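Local coordinates for DegV domain-containing protein spr0652 (Streptococcus pneumoniae, PDB 6CNG) that binds linoleic acid and probably other long-chain fatty acids, as a DegV-family FakB protein, and may serve in lipid transport or fatty acid metabolism, at residues S29-R34 with L279-C285; F95-I101 with T131-V135; G243-I249 with M296-D301; L205-V210 with L222-S228; V54-F59 with T73-E79. All blocks are in the same frame, centred on the assembly; numbering follows the deposited sequence.

In the fold
Contact 1 is the middle of the five, its centre about 7 Å from that of the chain, and it lies beside the fatty acid: the side chain of Leu-284 is about 4 Å from the bound linoleic acid. Contact 3 and contact 4 both belong to the six-stranded mixed sheet that contact 1 reaches through strand 275-280; their centres are about 22 Å apart. Contact 2 and contact 5 reach the other mixed sheet, with centres about 36 Å apart. Along the chain, contacts 2, 4 and 5 are nested within the loop that contact 1 closes, whereas contact 3 alternates with it. Contacts 2 and 4, about 42 Å apart between centres, lie on opposite sides of the chain's centre.

Contact 1. Residues S29-R34 with L279-C285; sequences SGCDYR and LPTSGLC
The hydroxyl of Ser-282 is held from two directions: OG donates to Ser-29 O at 2.5 Å, almost straight down the carbonyl, and accepts from Cys-285 N at 3.1 Å. The second bond makes Ser-282 the N-cap of helix 283-289, so one side chain both starts the helix and ties it to the 29-34 loop. Its chi1 of 63° sets OG between the backbone N and carbonyl carbon, from where it can serve both partners. The backbone of the same residue is gripped too, since Ser-282 N donates to Asp-32 OD1 at 3.2 Å, reaching the oxygen on its anti side and slightly out of the carboxylate plane. Cys-285 SG lies 3.5 Å from Gly-30 O. Water 1 bridges the two backbones, donating to Asp-32 O and to Pro-280 O at 2.6 Å each. Beyond it the CD1 branch of Leu-279 meets Tyr-33 CE1 at 3.6 Å, an oblique apolar touch. Leu-284, in the first turn of the helix, lines the fatty acid site, its side chain about 4 Å from the bound linoleic acid. Asp-61 accepts from Ser-29 OG, Gly-283 N and Leu-284 N and forms a salt bridge with Arg-34. The contact thus joins the loop after strand 23-28 to the turn between strand 275-280 and helix 283-289, with helix 143-157 against Cys-31, Tyr-33 and Leu-279 and strand 247-253 against Asp-32.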
# COMPACT_ATOMS: atom_id res chain seq x y z
N SER A 29 -4.68 6.34 1.65
CA SER A 29 -3.39 6.44 2.34
C SER A 29 -2.76 5.06 2.70
O SER A 29 -1.75 5.01 3.43
CB SER A 29 -3.49 7.41 3.51
OG SER A 29 -4.30 6.92 4.53
N GLY A 30 -3.29 3.96 2.16
CA GLY A 30 -2.54 2.73 2.02
C GLY A 30 -1.47 2.78 0.95
O GLY A 30 -0.65 1.87 0.88
N CYS A 31 -1.51 3.81 0.10
CA CYS A 31 -0.43 4.19 -0.80
C CYS A 31 0.51 5.14 -0.06
O CYS A 31 0.08 6.04 0.64
CB CYS A 31 -0.99 4.93 -2.02
SG CYS A 31 0.19 5.64 -3.19
N ASP A 32 1.80 4.93 -0.24
CA ASP A 32 2.77 5.68 0.51
C ASP A 32 3.16 7.01 -0.12
O ASP A 32 3.80 7.81 0.55
CB ASP A 32 4.02 4.81 0.70
CG ASP A 32 3.68 3.46 1.30
OD1 ASP A 32 3.19 3.42 2.43
OD2 ASP A 32 3.86 2.46 0.61
N TYR A 33 2.78 7.25 -1.38
CA TYR A 33 3.07 8.51 -2.04
C TYR A 33 2.22 9.64 -1.47
O TYR A 33 1.00 9.50 -1.33
CB TYR A 33 2.77 8.39 -3.54
CG TYR A 33 3.73 7.55 -4.35
CD1 TYR A 33 5.10 7.70 -4.21
CD2 TYR A 33 3.27 6.61 -5.24
CE1 TYR A 33 5.97 6.93 -4.96
CE2 TYR A 33 4.12 5.84 -5.98
CZ TYR A 33 5.47 6.00 -5.84
OH TYR A 33 6.30 5.20 -6.61
N ARG A 34 2.86 10.77 -1.16
CA ARG A 34 2.13 12.02 -1.02
C ARG A 34 2.18 12.84 -2.30
O ARG A 34 1.22 13.55 -2.63
CB ARG A 34 2.68 12.86 0.14
CG ARG A 34 3.12 12.10 1.42
CD ARG A 34 1.96 11.46 2.12
NE ARG A 34 2.21 11.33 3.55
CZ ARG A 34 1.33 10.82 4.42
NH1 ARG A 34 0.16 10.39 3.99
NH2 ARG A 34 1.64 10.75 5.70
N LEU A 279 10.66 3.67 0.21
CA LEU A 279 9.79 4.78 0.63
C LEU A 279 9.40 4.64 2.09
O LEU A 279 9.21 3.53 2.57
CB LEU A 279 8.49 4.83 -0.18
CG LEU A 279 8.61 4.99 -1.68
CD1 LEU A 279 7.22 4.93 -2.26
CD2 LEU A 279 9.28 6.29 -1.99
N PRO A 280 9.24 5.74 2.80
CA PRO A 280 8.70 5.64 4.15
C PRO A 280 7.21 5.32 4.10
O PRO A 280 6.48 5.76 3.21
CB PRO A 280 8.99 7.02 4.74
CG PRO A 280 8.98 7.91 3.59
CD PRO A 280 9.40 7.13 2.38
N THR A 281 6.76 4.52 5.05
CA THR A 281 5.35 4.19 5.12
C THR A 281 4.50 5.42 5.43
O THR A 281 4.94 6.37 6.08
CB THR A 281 5.15 3.14 6.20
OG1 THR A 281 5.98 3.44 7.32
CG2 THR A 281 5.51 1.80 5.69
N SER A 282 3.24 5.36 4.99
CA SER A 282 2.23 6.31 5.38
C SER A 282 1.87 6.14 6.85
O SER A 282 2.34 5.23 7.53
CB SER A 282 0.97 6.12 4.53
OG SER A 282 0.39 4.86 4.72
N GLY A 283 1.02 7.03 7.34
CA GLY A 283 0.55 6.90 8.71
C GLY A 283 -0.21 5.61 8.92
O GLY A 283 0.01 4.90 9.90
N LEU A 284 -1.07 5.27 7.97
CA LEU A 284 -1.84 4.04 8.06
C LEU A 284 -0.92 2.84 7.98
O LEU A 284 -1.03 1.92 8.78
CB LEU A 284 -2.80 4.03 6.89
CG LEU A 284 -3.81 2.90 6.87
CD1 LEU A 284 -3.19 1.64 6.32
CD2 LEU A 284 -4.37 2.69 8.26
N CYS A 285 -0.05 2.83 7.01
CA CYS A 285 0.83 1.68 6.87
C CYS A 285 1.80 1.59 8.02
O CYS A 285 2.13 0.50 8.45
CB CYS A 285 1.53 1.73 5.53
SG CYS A 285 0.41 1.44 4.14
O HOH W 1 6.27 7.62 1.37

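Contact 2. Residues F95-I101 with T131-V135; sequences FEGAKNI and TKIHV
The Phe-95 ring has the CD1 methyl of Ile-133 over one face, 4.5 Å from CE2, a loose apolar touch, and it meets the ring of Tyr-124 edge-to-face. The two strands run parallel, with Asn-100 beside Lys-132 and Ile-101 beside Ile-133. Three backbone bonds hold this register. Lys-132 N donates to Lys-99 O at 2.9 Å with an almost straight N-H (176°), Ile-101 N to Lys-132 O at 2.8 Å, and His-134 N to Ile-101 O, also at 2.8 Å. Ile-101 O receives a CA-H contact as well, from Ile-133 CA at 3.1 Å. On the face that carries the isoleucines, Ile-101 and Ile-133 lie side by side and point the same way, with Ile-101 CB 3.9 Å from Ile-133 CG1. In Ile-101, CG1 is anti to the carbonyl carbon (chi1 -61°), and its CD1 end reaches Thr-131 CG2 at 3.9 Å. The other face carries Asn-100 and Lys-132, whose NZ forms a salt bridge with Glu-163. A type II turn from Phe-95 to Ala-98 brings the chain from helix 88-95 into its strand. The pair forms the two strands of the beta-alpha-beta unit 100-105, 113-127 and 132-137: helix 113-127 packs on Phe-95 and Ile-133, helix 162-174 lies on the Asn-100 and Lys-132 side, and strand 23-28 is the next neighbour of 100-105.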
# COMPACT_ATOMS: atom_id res chain seq x y z
N PHE A 95 -12.76 13.71 -6.87
CA PHE A 95 -13.03 13.54 -8.28
C PHE A 95 -13.04 14.85 -9.06
O PHE A 95 -12.85 14.83 -10.27
CB PHE A 95 -14.39 12.87 -8.45
CG PHE A 95 -14.45 11.46 -7.99
CD1 PHE A 95 -13.32 10.68 -7.90
CD2 PHE A 95 -15.65 10.91 -7.67
CE1 PHE A 95 -13.41 9.40 -7.50
CE2 PHE A 95 -15.74 9.63 -7.27
CZ PHE A 95 -14.62 8.87 -7.19
N GLU A 96 -13.24 15.99 -8.39
CA GLU A 96 -13.55 17.22 -9.10
C GLU A 96 -12.43 17.68 -10.02
O GLU A 96 -11.25 17.59 -9.68
CB GLU A 96 -13.88 18.32 -8.11
CG GLU A 96 -14.50 19.52 -8.82
CD GLU A 96 -14.33 20.82 -8.08
OE1 GLU A 96 -14.98 21.80 -8.48
OE2 GLU A 96 -13.53 20.88 -7.11
N GLY A 97 -12.80 18.20 -11.19
CA GLY A 97 -11.84 18.76 -12.12
C GLY A 97 -11.11 17.77 -13.01
O GLY A 97 -10.06 18.11 -13.56
N ALA A 98 -11.63 16.55 -13.15
CA ALA A 98 -10.98 15.55 -13.98
C ALA A 98 -12.03 14.79 -14.78
O ALA A 98 -13.13 14.54 -14.28
CB ALA A 98 -10.19 14.54 -13.15
N LYS A 99 -11.68 14.44 -16.01
CA LYS A 99 -12.59 13.68 -16.86
C LYS A 99 -12.28 12.18 -16.90
O LYS A 99 -13.18 11.37 -17.15
CB LYS A 99 -12.56 14.24 -18.30
CG LYS A 99 -12.84 15.75 -18.45
CD LYS A 99 -11.55 16.60 -18.42
CE LYS A 99 -11.47 17.67 -19.53
NZ LYS A 99 -11.29 17.09 -20.89
N ASN A 100 -11.03 11.82 -16.64
CA ASN A 100 -10.57 10.44 -16.66
C ASN A 100 -9.98 10.15 -15.28
O ASN A 100 -8.95 10.72 -14.92
CB ASN A 100 -9.48 10.30 -17.72
CG ASN A 100 -10.02 10.21 -19.13
OD1 ASN A 100 -11.20 10.34 -19.39
ND2 ASN A 100 -9.13 9.98 -20.05
N ILE A 101 -10.60 9.24 -14.51
CA ILE A 101 -10.25 9.01 -13.11
C ILE A 101 -9.99 7.54 -12.84
O ILE A 101 -10.84 6.70 -13.13
CB ILE A 101 -11.33 9.53 -12.15
CG1 ILE A 101 -11.54 11.02 -12.32
CG2 ILE A 101 -10.95 9.23 -10.73
CD1 ILE A 101 -12.82 11.53 -11.74
N THR A 131 -17.90 11.64 -17.57
CA THR A 131 -16.72 11.31 -16.79
C THR A 131 -16.51 9.80 -16.83
O THR A 131 -17.48 9.03 -16.84
CB THR A 131 -16.89 11.76 -15.33
OG1 THR A 131 -17.13 13.18 -15.29
CG2 THR A 131 -15.65 11.43 -14.49
N LYS A 132 -15.25 9.38 -16.86
CA LYS A 132 -14.89 7.97 -16.81
C LYS A 132 -14.10 7.70 -15.54
O LYS A 132 -13.17 8.44 -15.21
CB LYS A 132 -14.06 7.56 -18.03
CG LYS A 132 -14.81 7.70 -19.33
CD LYS A 132 -13.88 7.45 -20.51
CE LYS A 132 -14.63 7.25 -21.81
NZ LYS A 132 -13.68 7.16 -22.94
N ILE A 133 -14.46 6.62 -14.85
CA ILE A 133 -13.87 6.29 -13.55
C ILE A 133 -13.67 4.78 -13.49
O ILE A 133 -14.58 4.01 -13.79
CB ILE A 133 -14.76 6.77 -12.38
CG1 ILE A 133 -15.00 8.28 -12.41
CG2 ILE A 133 -14.11 6.43 -11.08
CD1 ILE A 133 -16.21 8.73 -11.64
N HIS A 134 -12.47 4.37 -13.10
CA HIS A 134 -12.15 2.96 -12.90
C HIS A 134 -11.59 2.78 -11.50
O HIS A 134 -10.53 3.34 -11.17
CB HIS A 134 -11.12 2.51 -13.93
CG HIS A 134 -10.74 1.06 -13.82
ND1 HIS A 134 -11.59 0.04 -14.19
CD2 HIS A 134 -9.60 0.47 -13.40
CE1 HIS A 134 -10.99 -1.11 -13.99
NE2 HIS A 134 -9.78 -0.88 -13.52
N VAL A 135 -12.29 1.98 -10.70
CA VAL A 135 -11.91 1.69 -9.33
C VAL A 135 -11.16 0.37 -9.29
O VAL A 135 -11.66 -0.65 -9.77
CB VAL A 135 -13.14 1.61 -8.41
CG1 VAL A 135 -12.70 1.45 -6.98
CG2 VAL A 135 -14.03 2.83 -8.56

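Contact 3. Residues G243-I249 with M296-D301; sequences GYAGGRI and MGYEID
Two antiparallel neighbours of the six-stranded mixed sheet, strands 247-253 and 294-300, meet here close to the C-terminus; the axes of 247-249 and 296-300 are 4.8 Å apart and run at 172°. Ile-249 and Tyr-298 form a non-hydrogen-bonded pair. Next to it the Arg-248 backbone is bonded to Glu-299 twice: Glu-299 N donates to Arg-248 O at 3.0 Å, and Arg-248 N donates to the side-chain oxygen Glu-299 OE1 at 2.8 Å. This second N-H is almost straight (177°) but comes from above the carboxylate plane. Extended beyond CG, the glutamate chain brings its carboxylate alongside the aliphatic part of Arg-248, CB to CD, and OE2 goes on to Tyr-172 OH. The Arg-248 guanidinium takes its salt bridge from Asp-154 instead. On the Tyr-298 side, Ile-249 CG1 meets Tyr-298 CB at 3.8 Å, and Ile-249 CG2, anti to the backbone N, reaches Met-296 CG at 3.7 Å. Where segment 243-249 turns a corner at Gly-246, Tyr-244 OH donates to Gly-247 O at 2.7 Å. Water 2 spans this corner, accepting from Ala-245 N and Gly-247 N and donating to Glu-299 O at 2.7 Å. Gly-243 closes helix 228-242 with a Schellman motif, and that helix packs on Tyr-244, Met-296 and Tyr-298. Helix 257-270 touches Ile-249, helix 143-157 touches Arg-248, and strand 176-182 flanks 294-300 on its far side from 247-253.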
# COMPACT_ATOMS: atom_id res chain seq x y z
N GLY A 243 8.93 -15.60 -8.29
CA GLY A 243 9.16 -15.35 -9.68
C GLY A 243 9.65 -13.98 -10.04
O GLY A 243 9.45 -13.56 -11.18
N TYR A 244 10.26 -13.25 -9.10
CA TYR A 244 10.93 -11.99 -9.43
C TYR A 244 12.01 -12.26 -10.47
O TYR A 244 12.67 -13.31 -10.46
CB TYR A 244 11.50 -11.35 -8.16
CG TYR A 244 12.20 -10.01 -8.38
CD1 TYR A 244 11.47 -8.85 -8.61
CD2 TYR A 244 13.57 -9.92 -8.38
CE1 TYR A 244 12.10 -7.67 -8.84
CE2 TYR A 244 14.20 -8.74 -8.61
CZ TYR A 244 13.47 -7.63 -8.84
OH TYR A 244 14.12 -6.47 -9.07
N ALA A 245 12.18 -11.31 -11.40
CA ALA A 245 13.12 -11.49 -12.50
C ALA A 245 13.80 -10.18 -12.88
O ALA A 245 14.11 -9.94 -14.05
CB ALA A 245 12.43 -12.11 -13.70
N GLY A 246 14.09 -9.32 -11.89
CA GLY A 246 14.82 -8.09 -12.11
C GLY A 246 13.99 -6.85 -12.37
O GLY A 246 14.56 -5.82 -12.69
N GLY A 247 12.65 -6.92 -12.24
CA GLY A 247 11.77 -5.78 -12.43
C GLY A 247 11.75 -4.77 -11.29
O GLY A 247 12.68 -4.65 -10.50
N ARG A 248 10.66 -4.03 -11.22
CA ARG A 248 10.56 -2.97 -10.24
C ARG A 248 10.22 -3.53 -8.87
O ARG A 248 9.46 -4.48 -8.74
CB ARG A 248 9.49 -1.97 -10.62
CG ARG A 248 9.79 -1.14 -11.84
CD ARG A 248 8.63 -0.22 -12.15
NE ARG A 248 8.88 0.51 -13.37
CZ ARG A 248 7.98 1.24 -14.00
NH1 ARG A 248 6.76 1.35 -13.52
NH2 ARG A 248 8.32 1.86 -15.12
N ILE A 249 10.81 -2.92 -7.85
CA ILE A 249 10.45 -3.14 -6.46
C ILE A 249 10.24 -1.79 -5.79
O ILE A 249 10.98 -0.84 -6.06
CB ILE A 249 11.56 -3.89 -5.72
CG1 ILE A 249 11.80 -5.26 -6.34
CG2 ILE A 249 11.20 -4.03 -4.28
CD1 ILE A 249 12.94 -5.98 -5.70
N MET A 296 6.83 -4.68 0.83
CA MET A 296 7.56 -4.62 -0.41
C MET A 296 6.67 -5.04 -1.57
O MET A 296 6.22 -6.18 -1.62
CB MET A 296 8.75 -5.55 -0.28
CG MET A 296 9.44 -5.83 -1.51
SD MET A 296 11.05 -6.59 -1.22
CE MET A 296 10.56 -8.22 -0.60
N GLY A 297 6.41 -4.12 -2.49
CA GLY A 297 5.76 -4.46 -3.73
C GLY A 297 6.78 -4.76 -4.81
O GLY A 297 7.87 -4.19 -4.82
N TYR A 298 6.43 -5.67 -5.71
CA TYR A 298 7.38 -6.09 -6.74
C TYR A 298 6.68 -6.67 -7.95
O TYR A 298 5.53 -7.10 -7.90
CB TYR A 298 8.45 -7.06 -6.20
CG TYR A 298 7.91 -8.38 -5.69
CD1 TYR A 298 7.43 -8.51 -4.38
CD2 TYR A 298 7.88 -9.52 -6.51
CE1 TYR A 298 6.94 -9.70 -3.91
CE2 TYR A 298 7.38 -10.73 -6.03
CZ TYR A 298 6.92 -10.82 -4.74
OH TYR A 298 6.44 -12.00 -4.28
N GLU A 299 7.42 -6.68 -9.05
CA GLU A 299 6.96 -7.23 -10.32
C GLU A 299 7.47 -8.65 -10.52
O GLU A 299 8.61 -8.97 -10.18
CB GLU A 299 7.48 -6.36 -11.46
CG GLU A 299 6.88 -4.97 -11.52
CD GLU A 299 7.45 -4.14 -12.62
OE1 GLU A 299 8.58 -4.46 -13.06
OE2 GLU A 299 6.77 -3.18 -13.01
N ILE A 300 6.62 -9.51 -11.09
CA ILE A 300 6.99 -10.84 -11.54
C ILE A 300 6.73 -11.00 -13.04
O ILE A 300 6.01 -10.22 -13.65
CB ILE A 300 6.27 -11.96 -10.75
CG1 ILE A 300 4.79 -11.99 -11.08
CG2 ILE A 300 6.45 -11.74 -9.30
CD1 ILE A 300 4.12 -13.23 -10.62
N ASP A 301 7.32 -12.04 -13.62
CA ASP A 301 7.09 -12.51 -15.01
C ASP A 301 6.35 -11.61 -16.04
O ASP A 301 6.44 -10.38 -16.03
CB ASP A 301 6.48 -13.94 -14.97
CG ASP A 301 4.95 -13.97 -15.15
OD1 ASP A 301 4.26 -12.94 -15.01
OD2 ASP A 301 4.43 -15.07 -15.44
OXT ASP A 301 5.69 -12.09 -16.98
O HOH W 2 10.51 -9.06 -12.04

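Contact 4. Residues L205-V210 with L222-S228; sequences LNIRMV and LQKARGS
Strands 207-210 and 222-226 run antiparallel at 152°, their short axes 4.8 Å apart, as the two arms of a beta hairpin at the outer end of the six-stranded mixed sheet. Arg-208 with Ala-225 and Val-210 with Gln-223 are the hydrogen-bonded pairs. The second arm carries a classic beta bulge, with Leu-222 and Gln-223 sharing Val-210 as their partner: its O accepts from Leu-222 N at 2.8 Å and from Gln-223 N at 3.1 Å. On the face shared by Val-210 and Ala-225, Val-210 CG2 touches Ala-225 CB at 4.3 Å, and helix 228-242 packs against Gln-223 and Ala-225; Gln-223 NE2 is bonded to Glu-238. Also on this side, the extended Arg-208 chain lays one guanidinium face over Gly-227 and Ser-228, with NH1 3.2 Å from Ser-228 CA. Gly-227 is the N-cap residue of that helix, so the arginine lies across the junction of strand and helix. The opposite face carries Met-209, which packs on helix 196-201, and Ile-207 with Arg-226. Bends at chi2 and chi3 fold the Arg-226 chain back over its partner strand, bringing Ile-207 CD1 over the centre of the guanidinium, 3.3 Å above its plane. Leu-205 O sits at the edge of that group, 4° out of its plane, and accepts from Arg-226 NH2 at 3.1 Å.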
# COMPACT_ATOMS: atom_id res chain seq x y z
N LEU A 205 8.81 -11.67 20.43
CA LEU A 205 10.05 -12.18 21.01
C LEU A 205 10.91 -12.88 19.96
O LEU A 205 11.05 -14.10 19.91
CB LEU A 205 9.73 -13.04 22.24
CG LEU A 205 9.28 -12.28 23.51
CD1 LEU A 205 8.08 -11.36 23.29
CD2 LEU A 205 8.98 -13.25 24.65
N ASN A 206 11.47 -12.03 19.09
CA ASN A 206 12.50 -12.37 18.09
C ASN A 206 11.93 -12.98 16.82
O ASN A 206 12.71 -13.39 15.97
CB ASN A 206 13.62 -13.25 18.66
CG ASN A 206 14.93 -13.08 17.92
OD1 ASN A 206 15.09 -12.10 17.19
ND2 ASN A 206 15.88 -14.02 18.09
N ILE A 207 10.62 -13.03 16.63
CA ILE A 207 10.02 -13.70 15.50
C ILE A 207 9.23 -12.70 14.66
O ILE A 207 8.21 -12.17 15.11
CB ILE A 207 9.13 -14.87 15.94
CG1 ILE A 207 9.99 -15.96 16.60
CG2 ILE A 207 8.37 -15.41 14.79
CD1 ILE A 207 11.11 -16.49 15.73
N ARG A 208 9.70 -12.45 13.43
CA ARG A 208 9.04 -11.54 12.50
C ARG A 208 8.22 -12.35 11.51
O ARG A 208 8.64 -13.42 11.08
CB ARG A 208 10.07 -10.69 11.77
CG ARG A 208 11.12 -10.13 12.69
CD ARG A 208 11.98 -9.05 12.09
NE ARG A 208 13.03 -8.65 13.04
CZ ARG A 208 14.18 -8.04 12.72
NH1 ARG A 208 14.47 -7.75 11.46
NH2 ARG A 208 15.06 -7.74 13.68
N MET A 209 7.03 -11.84 11.20
CA MET A 209 6.13 -12.50 10.26
C MET A 209 6.53 -12.17 8.83
O MET A 209 6.50 -11.02 8.42
CB MET A 209 4.71 -12.02 10.48
CG MET A 209 3.73 -12.65 9.55
SD MET A 209 2.08 -12.06 9.80
CE MET A 209 1.10 -13.08 8.71
N VAL A 210 6.84 -13.19 8.07
CA VAL A 210 7.10 -13.06 6.65
C VAL A 210 5.84 -13.53 5.95
O VAL A 210 5.40 -14.66 6.14
CB VAL A 210 8.31 -13.89 6.24
CG1 VAL A 210 8.53 -13.80 4.79
CG2 VAL A 210 9.53 -13.42 6.98
N LEU A 222 4.01 -17.00 5.46
CA LEU A 222 4.91 -17.73 4.59
C LEU A 222 6.08 -18.31 5.36
O LEU A 222 6.49 -19.45 5.14
CB LEU A 222 5.49 -16.83 3.52
CG LEU A 222 4.54 -16.25 2.49
CD1 LEU A 222 5.32 -15.40 1.55
CD2 LEU A 222 3.78 -17.30 1.75
N GLN A 223 6.67 -17.50 6.23
CA GLN A 223 7.80 -17.94 7.02
C GLN A 223 7.79 -17.17 8.32
O GLN A 223 7.31 -16.04 8.40
CB GLN A 223 9.17 -17.72 6.34
CG GLN A 223 9.46 -18.63 5.17
CD GLN A 223 10.91 -18.54 4.73
OE1 GLN A 223 11.81 -18.33 5.55
NE2 GLN A 223 11.14 -18.71 3.42
N LYS A 224 8.29 -17.82 9.35
CA LYS A 224 8.68 -17.15 10.58
C LYS A 224 10.20 -17.09 10.53
O LYS A 224 10.85 -18.10 10.23
CB LYS A 224 8.19 -17.96 11.77
CG LYS A 224 6.70 -18.37 11.70
CD LYS A 224 6.30 -19.42 12.75
CE LYS A 224 5.16 -20.33 12.29
NZ LYS A 224 3.77 -19.86 12.65
N ALA A 225 10.77 -15.92 10.73
CA ALA A 225 12.21 -15.77 10.72
C ALA A 225 12.65 -15.23 12.07
O ALA A 225 12.11 -14.22 12.53
CB ALA A 225 12.67 -14.81 9.63
N ARG A 226 13.61 -15.92 12.69
CA ARG A 226 14.14 -15.52 14.00
C ARG A 226 15.30 -14.57 13.75
O ARG A 226 16.43 -15.00 13.49
CB ARG A 226 14.59 -16.72 14.81
CG ARG A 226 15.25 -16.35 16.14
CD ARG A 226 14.88 -17.32 17.24
NE ARG A 226 13.74 -16.84 18.01
CZ ARG A 226 12.74 -17.59 18.47
NH1 ARG A 226 12.69 -18.90 18.24
NH2 ARG A 226 11.77 -17.02 19.16
N GLY A 227 15.01 -13.28 13.83
CA GLY A 227 16.04 -12.26 13.80
C GLY A 227 16.06 -11.55 12.45
O GLY A 227 15.34 -11.90 11.53
N SER A 228 16.92 -10.55 12.38
CA SER A 228 16.99 -9.74 11.18
C SER A 228 17.58 -10.53 10.03
O SER A 228 16.88 -10.84 9.07
CB SER A 228 17.83 -8.49 11.41
OG SER A 228 18.09 -7.82 10.19

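Contact 5. Residues V54-F59 with T73-E79; sequences VADQVF and TMYATAE
Val-54 lays its CG1 methyl against the C-terminal end of helix 67-76 and the residue that follows, meeting Thr-73 CG2 at 3.7 Å and Thr-77 OG1 at 3.5 Å and lying 3.9 Å from Met-74 CA. With CG1 anti to the backbone N (chi1 -173°), this branch goes to the two threonines, while CG2 comes within 4.3 Å of Met-74 CB. Both threonines cross the valine obliquely. Both hydroxyls are already engaged with backbone carbonyls on their own side: Thr-77 OG1 donates to Thr-73 O at 2.8 Å, tilted 32° from the carbonyl plane, and Thr-73 OG1 is bonded to Gln-69 O. That leaves the Thr-73 CG2 methyl to face the hairpin, where Phe-59 CZ also approaches it, at 4.3 Å. What crosses between the two segments is van der Waals contact, mostly of methyl groups. Beyond Val-54, the chain reverses through a type II' turn from Val-54 to Gln-57, and Ala-55 CA lies 4.2 Å from Glu-79 OE2. The contact sets the tip of the hairpin made by strands 43-54 and 57-60 against the C-terminal end of helix 67-76, with Ser-81, just before strand 82-84, touching both Val-54 and Met-74, and Leu-65, ahead of the helix, against Phe-59.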
# COMPACT_ATOMS: atom_id res chain seq x y z
N VAL A 54 -6.53 7.67 18.40
CA VAL A 54 -5.81 7.29 19.61
C VAL A 54 -6.45 8.02 20.78
O VAL A 54 -6.30 9.23 20.91
CB VAL A 54 -4.32 7.64 19.52
CG1 VAL A 54 -3.61 7.09 20.69
CG2 VAL A 54 -3.74 7.13 18.22
N ALA A 55 -7.13 7.27 21.65
CA ALA A 55 -7.97 7.83 22.73
C ALA A 55 -8.98 8.80 22.11
O ALA A 55 -9.63 8.43 21.13
CB ALA A 55 -7.10 8.37 23.86
N ASP A 56 -9.13 10.03 22.62
CA ASP A 56 -10.06 11.01 22.04
C ASP A 56 -9.37 11.98 21.06
O ASP A 56 -9.94 13.03 20.76
CB ASP A 56 -10.89 11.75 23.10
CG ASP A 56 -10.06 12.33 24.24
OD1 ASP A 56 -8.85 12.04 24.32
OD2 ASP A 56 -10.64 13.10 25.06
N GLN A 57 -8.21 11.62 20.53
CA GLN A 57 -7.51 12.39 19.50
C GLN A 57 -7.57 11.67 18.15
O GLN A 57 -7.45 10.44 18.07
CB GLN A 57 -6.05 12.61 19.89
CG GLN A 57 -5.26 13.45 18.92
CD GLN A 57 -3.96 13.97 19.50
OE1 GLN A 57 -3.40 13.41 20.46
NE2 GLN A 57 -3.46 15.07 18.92
N VAL A 58 -7.74 12.43 17.09
CA VAL A 58 -7.82 11.87 15.75
C VAL A 58 -6.66 12.37 14.91
O VAL A 58 -6.34 13.57 14.92
CB VAL A 58 -9.16 12.19 15.07
CG1 VAL A 58 -9.11 11.74 13.65
CG2 VAL A 58 -10.29 11.51 15.79
N PHE A 59 -6.03 11.46 14.19
CA PHE A 59 -4.94 11.79 13.30
C PHE A 59 -5.42 11.49 11.89
O PHE A 59 -5.93 10.40 11.61
CB PHE A 59 -3.72 10.96 13.64
CG PHE A 59 -3.19 11.21 15.03
CD1 PHE A 59 -3.68 10.49 16.11
CD2 PHE A 59 -2.20 12.15 15.25
CE1 PHE A 59 -3.19 10.72 17.37
CE2 PHE A 59 -1.70 12.37 16.53
CZ PHE A 59 -2.19 11.66 17.58
N THR A 73 2.36 8.43 20.36
CA THR A 73 1.13 8.51 21.12
C THR A 73 0.43 7.18 21.15
O THR A 73 -0.05 6.76 22.21
CB THR A 73 0.23 9.57 20.50
OG1 THR A 73 0.93 10.82 20.50
CG2 THR A 73 -1.04 9.73 21.26
N MET A 74 0.41 6.48 20.02
CA MET A 74 -0.25 5.19 19.97
C MET A 74 0.42 4.22 20.91
O MET A 74 -0.24 3.51 21.66
CB MET A 74 -0.20 4.73 18.52
CG MET A 74 -0.81 3.37 18.23
SD MET A 74 0.32 2.05 18.48
CE MET A 74 1.58 2.40 17.31
N TYR A 75 1.73 4.17 20.89
CA TYR A 75 2.39 3.19 21.71
C TYR A 75 2.31 3.56 23.17
O TYR A 75 2.43 2.68 24.02
CB TYR A 75 3.82 3.09 21.28
CG TYR A 75 4.08 2.21 20.07
CD1 TYR A 75 3.80 0.86 20.09
CD2 TYR A 75 4.65 2.73 18.92
CE1 TYR A 75 4.08 0.05 19.00
CE2 TYR A 75 4.93 1.92 17.81
CZ TYR A 75 4.64 0.59 17.87
OH TYR A 75 4.91 -0.22 16.78
N ALA A 76 2.13 4.83 23.47
CA ALA A 76 2.01 5.30 24.85
C ALA A 76 0.65 5.04 25.45
O ALA A 76 0.48 5.18 26.66
CB ALA A 76 2.23 6.81 24.88
N THR A 77 -0.32 4.69 24.63
CA THR A 77 -1.69 4.62 25.08
C THR A 77 -2.02 3.16 25.25
O THR A 77 -1.93 2.39 24.31
CB THR A 77 -2.62 5.27 24.06
OG1 THR A 77 -2.29 6.66 23.95
CG2 THR A 77 -4.05 5.13 24.51
N ALA A 78 -2.38 2.80 26.47
CA ALA A 78 -2.70 1.42 26.76
C ALA A 78 -3.97 1.00 26.04
O ALA A 78 -4.07 -0.12 25.57
CB ALA A 78 -2.85 1.24 28.26
N GLU A 79 -4.94 1.90 25.94
CA GLU A 79 -6.12 1.64 25.14
C GLU A 79 -5.74 1.44 23.67
O GLU A 79 -4.89 2.15 23.13
CB GLU A 79 -7.11 2.80 25.26
CG GLU A 79 -8.41 2.54 24.54
CD GLU A 79 -9.50 3.56 24.86
OE1 GLU A 79 -10.69 3.22 24.70
OE2 GLU A 79 -9.15 4.69 25.27